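Local atomic coordinates of aldehyde dehydrogenase family protein (Pseudomonas syringae pv. tomato, PDB entry 5IUV), a protein that oxidises aldehydes with NAD+ as an aldehyde dehydrogenase, probably turning indole-3-acetaldehyde into the auxin indole-3-acetic acid, a step that contributes to bacterial virulence. Residues A[46-51]-A[106-111]; A[285-290]-A[319-324]; A[342-347]-A[351-356]; A[417-422]-A[442-447]. One frame throughout, in Å; residues are numbered along the deposited sequence.

Interaction 1 (A[46-51]-A[106-111]); sequences RLLAKV and TLDMGK
One face of the Arg46 guanidinium meets the side chain of Leu107: methyl CD2 sits 4.3 Å from NH1, over the plane but displaced from its centre, so the overlap is loose and lies at the margin of the contact. The charge itself is paired within its own loop, where NH2 forms a salt bridge with Asp44. The second planar group, the carboxylate of Asp108, takes a hydrogen bond at OD2 from the backbone N of Leu198, and the Leu48 methyl CD1 only grazes its other oxygen.

Leu48 carries most of the contact. Its CG lies beside the backbone N (chi1 -64°) and the chain then runs straight on (chi2 178°), which drives CD1 against the last turn of helix 98-109. There CD1 stands 3.4 Å from Leu107 O and 3.8 Å from Asp108 CA, while the CB of Leu107 is 3.9 Å from the same methyl and 4.0 Å from Leu48 CD2. Leu48 has nearly helical backbone angles inside strand 47-52, and both it and Ala49 bond to the backbone of Cys39; this matches a beta bulge in the two-stranded pairing with 36-40.

No hydrogen bond joins the two segments. The carbonyl that Leu48 covers is nevertheless satisfied, because Ser41 OG bonds to Leu107 O. The contact thus rests on van der Waals packing of Leu48 on the helix end, and it sets the hairpin 36-40/47-52 against a turn whose Asp108 side chain is about 11 Å from bound NAD.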
loop_
_atom_site.group_PDB
_atom_site.type_symbol
_atom_site.label_atom_id
_atom_site.label_comp_id
_atom_site.label_asym_id
_atom_site.label_seq_id
_atom_site.Cartn_x
_atom_site.Cartn_y
_atom_site.Cartn_z
ATOM N N ARG A 46 -27.407 -27.614 34.287
ATOM C CA ARG A 46 -28.799 -27.356 33.925
ATOM C C ARG A 46 -29.007 -27.467 32.417
ATOM O O ARG A 46 -28.075 -27.252 31.631
ATOM C CB ARG A 46 -29.244 -25.976 34.407
ATOM C CG ARG A 46 -28.721 -24.825 33.555
ATOM C CD ARG A 46 -29.147 -23.476 34.112
ATOM N NE ARG A 46 -28.491 -23.185 35.382
ATOM C CZ ARG A 46 -28.618 -22.040 36.045
ATOM N NH1 ARG A 46 -29.379 -21.067 35.558
ATOM N NH2 ARG A 46 -27.982 -21.868 37.198
ATOM N N LEU A 47 -30.230 -27.802 32.018
ATOM C CA LEU A 47 -30.575 -27.844 30.605
ATOM C C LEU A 47 -30.934 -26.447 30.128
ATOM O O LEU A 47 -31.870 -25.831 30.633
ATOM C CB LEU A 47 -31.735 -28.802 30.345
ATOM C CG LEU A 47 -32.265 -28.843 28.909
ATOM C CD1 LEU A 47 -31.256 -29.467 27.950
ATOM C CD2 LEU A 47 -33.592 -29.586 28.847
ATOM N N LEU A 48 -30.188 -25.954 29.149
ATOM C CA LEU A 48 -30.421 -24.623 28.616
ATOM C C LEU A 48 -31.470 -24.627 27.515
ATOM O O LEU A 48 -32.373 -23.793 27.507
ATOM C CB LEU A 48 -29.116 -24.031 28.081
ATOM C CG LEU A 48 -28.020 -23.803 29.119
ATOM C CD1 LEU A 48 -26.757 -23.248 28.460
ATOM C CD2 LEU A 48 -28.521 -22.875 30.230
ATOM N N ALA A 49 -31.335 -25.562 26.581
ATOM C CA ALA A 49 -32.216 -25.618 25.424
ATOM C C ALA A 49 -32.042 -26.909 24.657
ATOM O O ALA A 49 -30.990 -27.550 24.723
ATOM C CB ALA A 49 -31.960 -24.438 24.496
ATOM N N LYS A 50 -33.081 -27.283 23.920
ATOM C CA LYS A 50 -32.950 -28.327 22.923
ATOM C C LYS A 50 -32.636 -27.625 21.609
ATOM O O LYS A 50 -33.424 -26.822 21.113
ATOM C CB LYS A 50 -34.215 -29.185 22.845
ATOM C CG LYS A 50 -34.439 -30.040 24.103
ATOM C CD LYS A 50 -35.485 -31.128 23.890
ATOM C CE LYS A 50 -35.615 -32.026 25.118
ATOM N NZ LYS A 50 -34.422 -32.888 25.345
ATOM N N VAL A 51 -31.453 -27.906 21.075
ATOM C CA VAL A 51 -30.926 -27.185 19.926
ATOM C C VAL A 51 -31.015 -28.021 18.655
ATOM O O VAL A 51 -30.722 -29.213 18.679
ATOM C CB VAL A 51 -29.456 -26.778 20.174
ATOM C CG1 VAL A 51 -28.846 -26.116 18.943
ATOM C CG2 VAL A 51 -29.365 -25.868 21.390
ATOM N N THR A 106 -21.691 -17.371 29.015
ATOM C CA THR A 106 -21.301 -17.923 30.303
ATOM C C THR A 106 -22.059 -19.211 30.624
ATOM O O THR A 106 -21.458 -20.200 31.035
ATOM C CB THR A 106 -21.520 -16.891 31.425
ATOM O OG1 THR A 106 -20.491 -15.897 31.339
ATOM C CG2 THR A 106 -21.470 -17.550 32.809
ATOM N N LEU A 107 -23.373 -19.205 30.430
ATOM C CA LEU A 107 -24.176 -20.402 30.673
ATOM C C LEU A 107 -23.810 -21.533 29.713
ATOM O O LEU A 107 -23.791 -22.702 30.097
ATOM C CB LEU A 107 -25.671 -20.081 30.555
ATOM C CG LEU A 107 -26.233 -19.148 31.631
ATOM C CD1 LEU A 107 -27.664 -18.756 31.303
ATOM C CD2 LEU A 107 -26.141 -19.820 33.003
ATOM N N ASP A 108 -23.512 -21.180 28.469
ATOM C CA ASP A 108 -23.279 -22.174 27.423
ATOM C C ASP A 108 -21.967 -22.932 27.622
ATOM O O ASP A 108 -21.929 -24.159 27.525
ATOM C CB ASP A 108 -23.284 -21.493 26.053
ATOM C CG ASP A 108 -23.663 -22.423 24.929
ATOM O OD1 ASP A 108 -23.782 -23.653 25.152
ATOM O OD2 ASP A 108 -23.819 -21.906 23.803
ATOM N N MET A 109 -20.882 -22.212 27.894
ATOM C CA MET A 109 -19.583 -22.876 27.942
ATOM C C MET A 109 -18.743 -22.555 29.182
ATOM O O MET A 109 -17.596 -22.987 29.280
ATOM C CB MET A 109 -18.794 -22.557 26.660
ATOM C CG MET A 109 -18.738 -21.080 26.280
ATOM S SD MET A 109 -17.640 -20.135 27.347
ATOM C CE MET A 109 -16.086 -21.002 27.101
ATOM N N GLY A 110 -19.305 -21.794 30.116
ATOM C CA GLY A 110 -18.752 -21.733 31.457
ATOM C C GLY A 110 -17.765 -20.645 31.837
ATOM O O GLY A 110 -17.278 -20.648 32.962
ATOM N N LYS A 111 -17.458 -19.713 30.939
ATOM C CA LYS A 111 -16.479 -18.680 31.288
ATOM C C LYS A 111 -17.115 -17.645 32.230
ATOM O O LYS A 111 -18.334 -17.487 32.242
ATOM C CB LYS A 111 -15.908 -18.016 30.026
ATOM C CG LYS A 111 -16.824 -17.022 29.352
ATOM C CD LYS A 111 -16.080 -16.287 28.246
ATOM C CE LYS A 111 -15.515 -17.266 27.226
ATOM N NZ LYS A 111 -14.493 -16.634 26.367
#

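Interaction 2 (A[285-290]-A[319-324]); sequences AAADSA and LPMVIE
Met321 reaches Ala287 from two points of its own chain. Its CB lies 3.8 Å from the CB of Ala287. CG, beside the backbone N (chi1 -57°), and then SD swing wide of that methyl, at 4.9 Å and 5.0 Å from Ala287 CB respectively. A bend at chi3 (62°) brings CE back, so the terminal methyl of Met321 ends 4.3 Å from the CB of Ala287. The small alanine is thus flanked by the root and the tip of one flexible chain.

Val322 adds a second neighbour. Its CG2 is 4.2 Å from the CB of Ala287. The same Val322 CG2 lies 4.4 Å from Ala290 CB, one turn further on, and so bridges two alanines on the same helical face. With only methyls on that face, the backbones come close: the CA atoms of Ala287 and Val322 are 4.8 Å apart, and the segment axes approach to 8.2 Å at a crossing angle of -49°. The join is apolar, with no hydrogen bond across it.

Helix 283-295 forms the beta-alpha-beta crossover between the parallel strands 273-276 and 307-311, and helix 312-326 follows the second of these directly. Phe318 adds to the packing on Ala287. Beyond the interface, Val322 rests on Ile387 of strand 382-389, while Ala286 and Ser289 touch Trp434 of strand 430-434, so both helices lie against strands of one mixed sheet.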
loop_
_atom_site.group_PDB
_atom_site.type_symbol
_atom_site.label_atom_id
_atom_site.label_comp_id
_atom_site.label_asym_id
_atom_site.label_seq_id
_atom_site.Cartn_x
_atom_site.Cartn_y
_atom_site.Cartn_z
ATOM N N ALA A 285 5.718 -7.774 36.557
ATOM C CA ALA A 285 4.833 -7.740 35.403
ATOM C C ALA A 285 4.938 -9.039 34.607
ATOM O O ALA A 285 3.930 -9.583 34.161
ATOM C CB ALA A 285 5.157 -6.540 34.524
ATOM N N ALA A 286 6.155 -9.545 34.443
ATOM C CA ALA A 286 6.353 -10.808 33.729
ATOM C C ALA A 286 5.709 -11.974 34.485
ATOM O O ALA A 286 5.160 -12.894 33.878
ATOM C CB ALA A 286 7.836 -11.070 33.510
ATOM N N ALA A 287 5.779 -11.933 35.811
ATOM C CA ALA A 287 5.158 -12.973 36.630
ATOM C C ALA A 287 3.638 -12.913 36.551
ATOM O O ALA A 287 2.981 -13.939 36.346
ATOM C CB ALA A 287 5.616 -12.856 38.077
ATOM N N ASP A 288 3.076 -11.720 36.741
ATOM C CA ASP A 288 1.626 -11.543 36.634
ATOM C C ASP A 288 1.122 -12.016 35.280
ATOM O O ASP A 288 0.112 -12.716 35.190
ATOM C CB ASP A 288 1.226 -10.079 36.839
ATOM C CG ASP A 288 1.559 -9.570 38.220
ATOM O OD1 ASP A 288 1.752 -10.407 39.127
ATOM O OD2 ASP A 288 1.619 -8.331 38.394
ATOM N N SER A 289 1.831 -11.623 34.228
ATOM C CA SER A 289 1.431 -11.966 32.869
ATOM C C SER A 289 1.593 -13.451 32.580
ATOM O O SER A 289 0.781 -14.027 31.870
ATOM C CB SER A 289 2.223 -11.144 31.847
ATOM O OG SER A 289 1.848 -9.777 31.916
ATOM N N ALA A 290 2.629 -14.074 33.135
ATOM C CA ALA A 290 2.832 -15.504 32.927
ATOM C C ALA A 290 1.692 -16.304 33.546
ATOM O O ALA A 290 1.257 -17.313 32.991
ATOM C CB ALA A 290 4.165 -15.948 33.501
ATOM N N LEU A 319 10.080 -18.249 39.730
ATOM C CA LEU A 319 9.025 -19.255 39.855
ATOM C C LEU A 319 8.115 -19.030 41.078
ATOM O O LEU A 319 6.899 -19.168 40.955
ATOM C CB LEU A 319 9.620 -20.666 39.887
ATOM C CG LEU A 319 8.588 -21.793 40.036
ATOM C CD1 LEU A 319 7.533 -21.724 38.933
ATOM C CD2 LEU A 319 9.274 -23.157 40.056
ATOM N N PRO A 320 8.681 -18.661 42.247
ATOM C CA PRO A 320 7.765 -18.351 43.353
ATOM C C PRO A 320 6.864 -17.151 43.072
ATOM O O PRO A 320 5.731 -17.116 43.554
ATOM C CB PRO A 320 8.711 -18.048 44.521
ATOM C CG PRO A 320 9.941 -18.807 44.209
ATOM C CD PRO A 320 10.078 -18.749 42.715
ATOM N N MET A 321 7.357 -16.183 42.304
ATOM C CA MET A 321 6.536 -15.041 41.915
ATOM C C MET A 321 5.372 -15.488 41.033
ATOM O O MET A 321 4.264 -14.962 41.140
ATOM C CB MET A 321 7.382 -13.990 41.188
ATOM C CG MET A 321 8.566 -13.482 42.000
ATOM S SD MET A 321 9.645 -12.381 41.056
ATOM C CE MET A 321 8.509 -11.045 40.696
ATOM N N VAL A 322 5.632 -16.456 40.157
ATOM C CA VAL A 322 4.611 -16.966 39.250
ATOM C C VAL A 322 3.569 -17.790 40.012
ATOM O O VAL A 322 2.369 -17.694 39.742
ATOM C CB VAL A 322 5.236 -17.819 38.119
ATOM C CG1 VAL A 322 4.153 -18.456 37.259
ATOM C CG2 VAL A 322 6.162 -16.966 37.263
ATOM N N ILE A 323 4.030 -18.582 40.971
ATOM C CA ILE A 323 3.128 -19.343 41.831
ATOM C C ILE A 323 2.205 -18.422 42.632
ATOM O O ILE A 323 1.003 -18.660 42.707
ATOM C CB ILE A 323 3.908 -20.246 42.793
ATOM C CG1 ILE A 323 4.689 -21.292 41.999
ATOM C CG2 ILE A 323 2.968 -20.927 43.782
ATOM C CD1 ILE A 323 5.631 -22.105 42.838
ATOM N N GLU A 324 2.761 -17.365 43.216
ATOM C CA GLU A 324 1.948 -16.434 43.990
ATOM C C GLU A 324 0.931 -15.714 43.108
ATOM O O GLU A 324 -0.220 -15.524 43.510
ATOM C CB GLU A 324 2.827 -15.414 44.716
ATOM C CG GLU A 324 2.020 -14.400 45.516
ATOM C CD GLU A 324 2.850 -13.647 46.536
ATOM O OE1 GLU A 324 4.054 -13.424 46.281
ATOM O OE2 GLU A 324 2.296 -13.284 47.598
#

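Interaction 3 (A[342-347]-A[351-356]); sequences GALVDT and NTVLSY
The first turn of helix 347-362 is closed by Thr347 and Asn351, with Asp346 before it as the N-cap. Thr347 O accepts the backbone N of Asn351 at 2.9 Å, with an N-H...O angle of 151°; this is an i to i+4 bond in the first turn of the helix. The two side chains run alongside each other in the same direction. Because CG of Asn351 stays beside its own backbone N (chi1 -78°), the amide is held close to that turn, with ND2 3.7 Å from the methyl CG2 of Thr347.

The cap itself is the bond from Gln349 N to Asp346 OD1, which satisfies an amide that has no earlier turn to bond to. This helix start lies near the coenzyme site of the aldehyde dehydrogenase fold: Gln349 contacts NADH in a structure of this protein, and Trp167, another coenzyme contact, packs on Val345.

Deeper in, Leu344, in the loop before the helix, points at its flank, and CD1 meets CG2 of Val353 at 4.0 Å, the two side chains crossing at a slant. Leu344 also touches Gln298, Glu300 and Val383, while its carbonyl O is hydrogen-bonded by Thr381 OG1.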
loop_
_atom_site.group_PDB
_atom_site.type_symbol
_atom_site.label_atom_id
_atom_site.label_comp_id
_atom_site.label_asym_id
_atom_site.label_seq_id
_atom_site.Cartn_x
_atom_site.Cartn_y
_atom_site.Cartn_z
ATOM N N GLY A 342 -13.441 -19.680 35.456
ATOM C CA GLY A 342 -14.736 -20.335 35.405
ATOM C C GLY A 342 -14.667 -21.847 35.331
ATOM O O GLY A 342 -13.685 -22.461 35.754
ATOM N N ALA A 343 -15.722 -22.447 34.792
ATOM C CA ALA A 343 -15.766 -23.890 34.588
ATOM C C ALA A 343 -15.100 -24.260 33.268
ATOM O O ALA A 343 -15.023 -23.435 32.359
ATOM C CB ALA A 343 -17.207 -24.386 34.612
ATOM N N LEU A 344 -14.605 -25.490 33.171
ATOM C CA LEU A 344 -14.199 -26.035 31.876
ATOM C C LEU A 344 -15.462 -26.410 31.109
ATOM O O LEU A 344 -16.490 -26.697 31.713
ATOM C CB LEU A 344 -13.287 -27.249 32.036
ATOM C CG LEU A 344 -11.941 -27.005 32.715
ATOM C CD1 LEU A 344 -11.200 -28.321 32.878
ATOM C CD2 LEU A 344 -11.114 -26.032 31.909
ATOM N N VAL A 345 -15.376 -26.431 29.784
ATOM C CA VAL A 345 -16.575 -26.460 28.949
ATOM C C VAL A 345 -17.466 -27.690 29.177
ATOM O O VAL A 345 -18.692 -27.586 29.077
ATOM C CB VAL A 345 -16.201 -26.362 27.453
ATOM C CG1 VAL A 345 -15.518 -27.644 26.969
ATOM C CG2 VAL A 345 -17.437 -26.034 26.611
ATOM N N ASP A 346 -16.867 -28.840 29.492
ATOM C CA ASP A 346 -17.641 -30.042 29.801
ATOM C C ASP A 346 -16.790 -31.138 30.443
ATOM O O ASP A 346 -15.582 -30.974 30.627
ATOM C CB ASP A 346 -18.336 -30.595 28.543
ATOM C CG ASP A 346 -17.359 -30.976 27.426
ATOM O OD1 ASP A 346 -16.140 -31.111 27.670
ATOM O OD2 ASP A 346 -17.831 -31.166 26.287
ATOM N N THR A 347 -17.434 -32.257 30.767
ATOM C CA THR A 347 -16.775 -33.380 31.426
ATOM C C THR A 347 -15.668 -33.978 30.558
ATOM O O THR A 347 -14.606 -34.357 31.059
ATOM C CB THR A 347 -17.796 -34.484 31.789
ATOM O OG1 THR A 347 -18.780 -33.950 32.686
ATOM C CG2 THR A 347 -17.103 -35.664 32.448
ATOM N N ASN A 351 -11.757 -34.186 31.665
ATOM C CA ASN A 351 -11.074 -35.467 31.774
ATOM C C ASN A 351 -9.801 -35.500 30.935
ATOM O O ASN A 351 -8.821 -36.141 31.317
ATOM C CB ASN A 351 -12.017 -36.608 31.387
ATOM C CG ASN A 351 -12.987 -36.955 32.506
ATOM O OD1 ASN A 351 -12.767 -36.579 33.658
ATOM N ND2 ASN A 351 -14.057 -37.675 32.175
ATOM N N THR A 352 -9.810 -34.801 29.804
ATOM C CA THR A 352 -8.597 -34.627 29.012
ATOM C C THR A 352 -7.539 -33.874 29.816
ATOM O O THR A 352 -6.376 -34.273 29.859
ATOM C CB THR A 352 -8.865 -33.854 27.704
ATOM O OG1 THR A 352 -9.845 -34.547 26.928
ATOM C CG2 THR A 352 -7.591 -33.722 26.888
ATOM N N VAL A 353 -7.953 -32.780 30.447
ATOM C CA VAL A 353 -7.038 -31.950 31.225
ATOM C C VAL A 353 -6.442 -32.742 32.386
ATOM O O VAL A 353 -5.235 -32.690 32.629
ATOM C CB VAL A 353 -7.746 -30.685 31.762
ATOM C CG1 VAL A 353 -6.824 -29.899 32.681
ATOM C CG2 VAL A 353 -8.227 -29.816 30.608
ATOM N N LEU A 354 -7.293 -33.488 33.087
ATOM C CA LEU A 354 -6.860 -34.311 34.216
ATOM C C LEU A 354 -5.898 -35.421 33.789
ATOM O O LEU A 354 -5.000 -35.806 34.540
ATOM C CB LEU A 354 -8.074 -34.923 34.926
ATOM C CG LEU A 354 -8.900 -33.956 35.781
ATOM C CD1 LEU A 354 -10.109 -34.662 36.380
ATOM C CD2 LEU A 354 -8.037 -33.351 36.872
ATOM N N SER A 355 -6.097 -35.935 32.581
ATOM C CA SER A 355 -5.225 -36.974 32.050
ATOM C C SER A 355 -3.847 -36.407 31.687
ATOM O O SER A 355 -2.832 -37.093 31.810
ATOM C CB SER A 355 -5.868 -37.637 30.833
ATOM O OG SER A 355 -4.998 -38.601 30.271
ATOM N N TYR A 356 -3.810 -35.154 31.241
ATOM C CA TYR A 356 -2.532 -34.506 30.956
ATOM C C TYR A 356 -1.784 -34.191 32.255
ATOM O O TYR A 356 -0.562 -34.340 32.324
ATOM C CB TYR A 356 -2.733 -33.232 30.118
ATOM C CG TYR A 356 -2.725 -33.494 28.623
ATOM C CD1 TYR A 356 -1.568 -33.926 27.987
ATOM C CD2 TYR A 356 -3.870 -33.324 27.852
ATOM C CE1 TYR A 356 -1.546 -34.175 26.628
ATOM C CE2 TYR A 356 -3.860 -33.575 26.487
ATOM C CZ TYR A 356 -2.691 -34.000 25.883
ATOM O OH TYR A 356 -2.656 -34.250 24.529
#

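Interaction 4 (A[417-422]-A[442-447]); sequences EAIQIA and HLTARA
Ile419 and Ala447 bring the two helical segments closest, with their CA atoms 7.0 Å apart. Segment 417-422 is regular, whereas 442-447 runs out at its end: Ala447 N has only weak bonds, to Leu443 O and to Thr444 O, and its backbone angles (-85°/-17°) drift from helical values. That final residue turns its CB toward the partner helix.

Ile419 does the reaching. Its CG1 branch lies beside the backbone N (chi1 -68°) and extends nearly straight, placing CD1 3.9 Å from the CB of Ala447. The other branch, CG2, lies 4.0 Å from the same methyl and 4.1 Å from Ala447 O, so Ala447 is straddled by both arms of the isoleucine. Thr444, one turn back, offers its methyl CG2 to Ile419 CG1 at 4.1 Å and keeps its hydroxyl for the carbonyl O of Lys440 on its own helix. The side chains meet through methyl and methylene groups, with no hydrogen bond between the segments, but Asn423 ND2 hydrogen-bonds Ala447 O just beside them.

Helix 415-423 joins strands 406-412 and 430-434, and Ala418 and Ala422 pack on Ile275 of the same sheet. Helix 438-447 leads in turn from strand 430-434 to its parallel neighbour 452-455, and its other flank meets further copies of the protein: Ala445 O binds Lys491 of a third subunit, and His442 meets His442 of a fourth.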
loop_
_atom_site.group_PDB
_atom_site.type_symbol
_atom_site.label_atom_id
_atom_site.label_comp_id
_atom_site.label_asym_id
_atom_site.label_seq_id
_atom_site.Cartn_x
_atom_site.Cartn_y
_atom_site.Cartn_z
ATOM N N GLU A 417 19.616 -21.074 22.908
ATOM C CA GLU A 417 18.901 -22.250 23.399
ATOM C C GLU A 417 17.415 -21.936 23.590
ATOM O O GLU A 417 16.556 -22.768 23.308
ATOM C CB GLU A 417 19.510 -22.753 24.714
ATOM C CG GLU A 417 18.927 -24.087 25.175
ATOM C CD GLU A 417 19.332 -24.474 26.589
ATOM O OE1 GLU A 417 20.020 -23.676 27.264
ATOM O OE2 GLU A 417 18.950 -25.581 27.026
ATOM N N ALA A 418 17.121 -20.730 24.064
ATOM C CA ALA A 418 15.741 -20.297 24.254
ATOM C C ALA A 418 14.975 -20.373 22.938
ATOM O O ALA A 418 13.858 -20.877 22.885
ATOM C CB ALA A 418 15.699 -18.885 24.817
ATOM N N ILE A 419 15.603 -19.889 21.873
ATOM C CA ILE A 419 15.007 -19.912 20.544
ATOM C C ILE A 419 14.828 -21.345 20.034
ATOM O O ILE A 419 13.781 -21.687 19.485
ATOM C CB ILE A 419 15.863 -19.086 19.555
ATOM C CG1 ILE A 419 15.787 -17.598 19.930
ATOM C CG2 ILE A 419 15.397 -19.296 18.113
ATOM C CD1 ILE A 419 16.899 -16.731 19.335
ATOM N N GLN A 420 15.841 -22.184 20.230
ATOM C CA GLN A 420 15.766 -23.579 19.797
ATOM C C GLN A 420 14.607 -24.302 20.479
ATOM O O GLN A 420 13.828 -24.994 19.825
ATOM C CB GLN A 420 17.084 -24.307 20.085
ATOM C CG GLN A 420 17.269 -25.627 19.325
ATOM C CD GLN A 420 16.480 -26.794 19.918
ATOM O OE1 GLN A 420 16.285 -26.878 21.134
ATOM N NE2 GLN A 420 16.024 -27.700 19.057
ATOM N N ILE A 421 14.497 -24.140 21.794
ATOM C CA ILE A 421 13.424 -24.783 22.541
ATOM C C ILE A 421 12.070 -24.240 22.104
ATOM O O ILE A 421 11.130 -24.997 21.882
ATOM C CB ILE A 421 13.588 -24.582 24.058
ATOM C CG1 ILE A 421 14.807 -25.354 24.556
ATOM C CG2 ILE A 421 12.336 -25.052 24.800
ATOM C CD1 ILE A 421 15.248 -24.956 25.938
ATOM N N ALA A 422 11.990 -22.921 21.967
ATOM C CA ALA A 422 10.750 -22.257 21.612
ATOM C C ALA A 422 10.244 -22.706 20.240
ATOM O O ALA A 422 9.039 -22.868 20.039
ATOM C CB ALA A 422 10.937 -20.742 21.644
ATOM N N HIS A 442 14.644 -7.533 19.447
ATOM C CA HIS A 442 14.286 -7.593 18.031
ATOM C C HIS A 442 14.825 -8.855 17.353
ATOM O O HIS A 442 14.127 -9.486 16.561
ATOM C CB HIS A 442 14.786 -6.343 17.302
ATOM C CG HIS A 442 13.933 -5.132 17.535
ATOM N ND1 HIS A 442 12.680 -4.986 16.979
ATOM C CD2 HIS A 442 14.150 -4.013 18.269
ATOM C CE1 HIS A 442 12.162 -3.830 17.359
ATOM N NE2 HIS A 442 13.036 -3.220 18.140
ATOM N N LEU A 443 16.066 -9.218 17.653
ATOM C CA LEU A 443 16.654 -10.417 17.057
ATOM C C LEU A 443 15.947 -11.687 17.526
ATOM O O LEU A 443 15.726 -12.615 16.739
ATOM C CB LEU A 443 18.154 -10.482 17.369
ATOM C CG LEU A 443 18.952 -9.355 16.706
ATOM C CD1 LEU A 443 20.437 -9.413 17.067
ATOM C CD2 LEU A 443 18.756 -9.383 15.195
ATOM N N THR A 444 15.575 -11.740 18.803
ATOM C CA THR A 444 14.882 -12.925 19.300
ATOM C C THR A 444 13.487 -13.006 18.695
ATOM O O THR A 444 13.074 -14.063 18.224
ATOM C CB THR A 444 14.776 -12.943 20.833
ATOM O OG1 THR A 444 16.092 -12.911 21.400
ATOM C CG2 THR A 444 14.049 -14.205 21.309
ATOM N N ALA A 445 12.773 -11.884 18.695
ATOM C CA ALA A 445 11.440 -11.837 18.101
ATOM C C ALA A 445 11.481 -12.291 16.645
ATOM O O ALA A 445 10.633 -13.060 16.189
ATOM C CB ALA A 445 10.854 -10.426 18.205
ATOM N N ARG A 446 12.488 -11.819 15.928
ATOM C CA ARG A 446 12.665 -12.145 14.520
ATOM C C ARG A 446 12.889 -13.642 14.296
ATOM O O ARG A 446 12.459 -14.202 13.284
ATOM C CB ARG A 446 13.839 -11.338 13.962
ATOM C CG ARG A 446 14.053 -11.467 12.472
ATOM C CD ARG A 446 15.180 -10.549 12.001
ATOM N NE ARG A 446 14.792 -9.137 11.971
ATOM C CZ ARG A 446 15.626 -8.139 11.686
ATOM N NH1 ARG A 446 16.898 -8.398 11.419
ATOM N NH2 ARG A 446 15.193 -6.886 11.671
ATOM N N ALA A 447 13.538 -14.291 15.260
ATOM C CA ALA A 447 13.925 -15.694 15.117
ATOM C C ALA A 447 12.811 -16.674 15.511
ATOM O O ALA A 447 12.872 -17.852 15.164
ATOM C CB ALA A 447 15.183 -15.975 15.946
#

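Along the chain the four contacts follow one another in series, each closing before the next opens. Interactions 1 and 3 are neighbours, with centres 16 Å apart: Ala343 N probably bonds Gly110 O, and Met109 packs on Val345, so the end of helix 98-109 and the loop before helix 347-362 form one continuous region near the coenzyme. Interactions 2 and 4, 21 Å apart between centres, do not touch, but their helices serve the same mixed sheet that runs through strands 273-276, 307-311 and 430-434. The centres of interactions 1 and 4 are 42 Å apart, on opposite sides of the chain's centre; interaction 4 is the one of the four that other subunits touch, through helix 438-447.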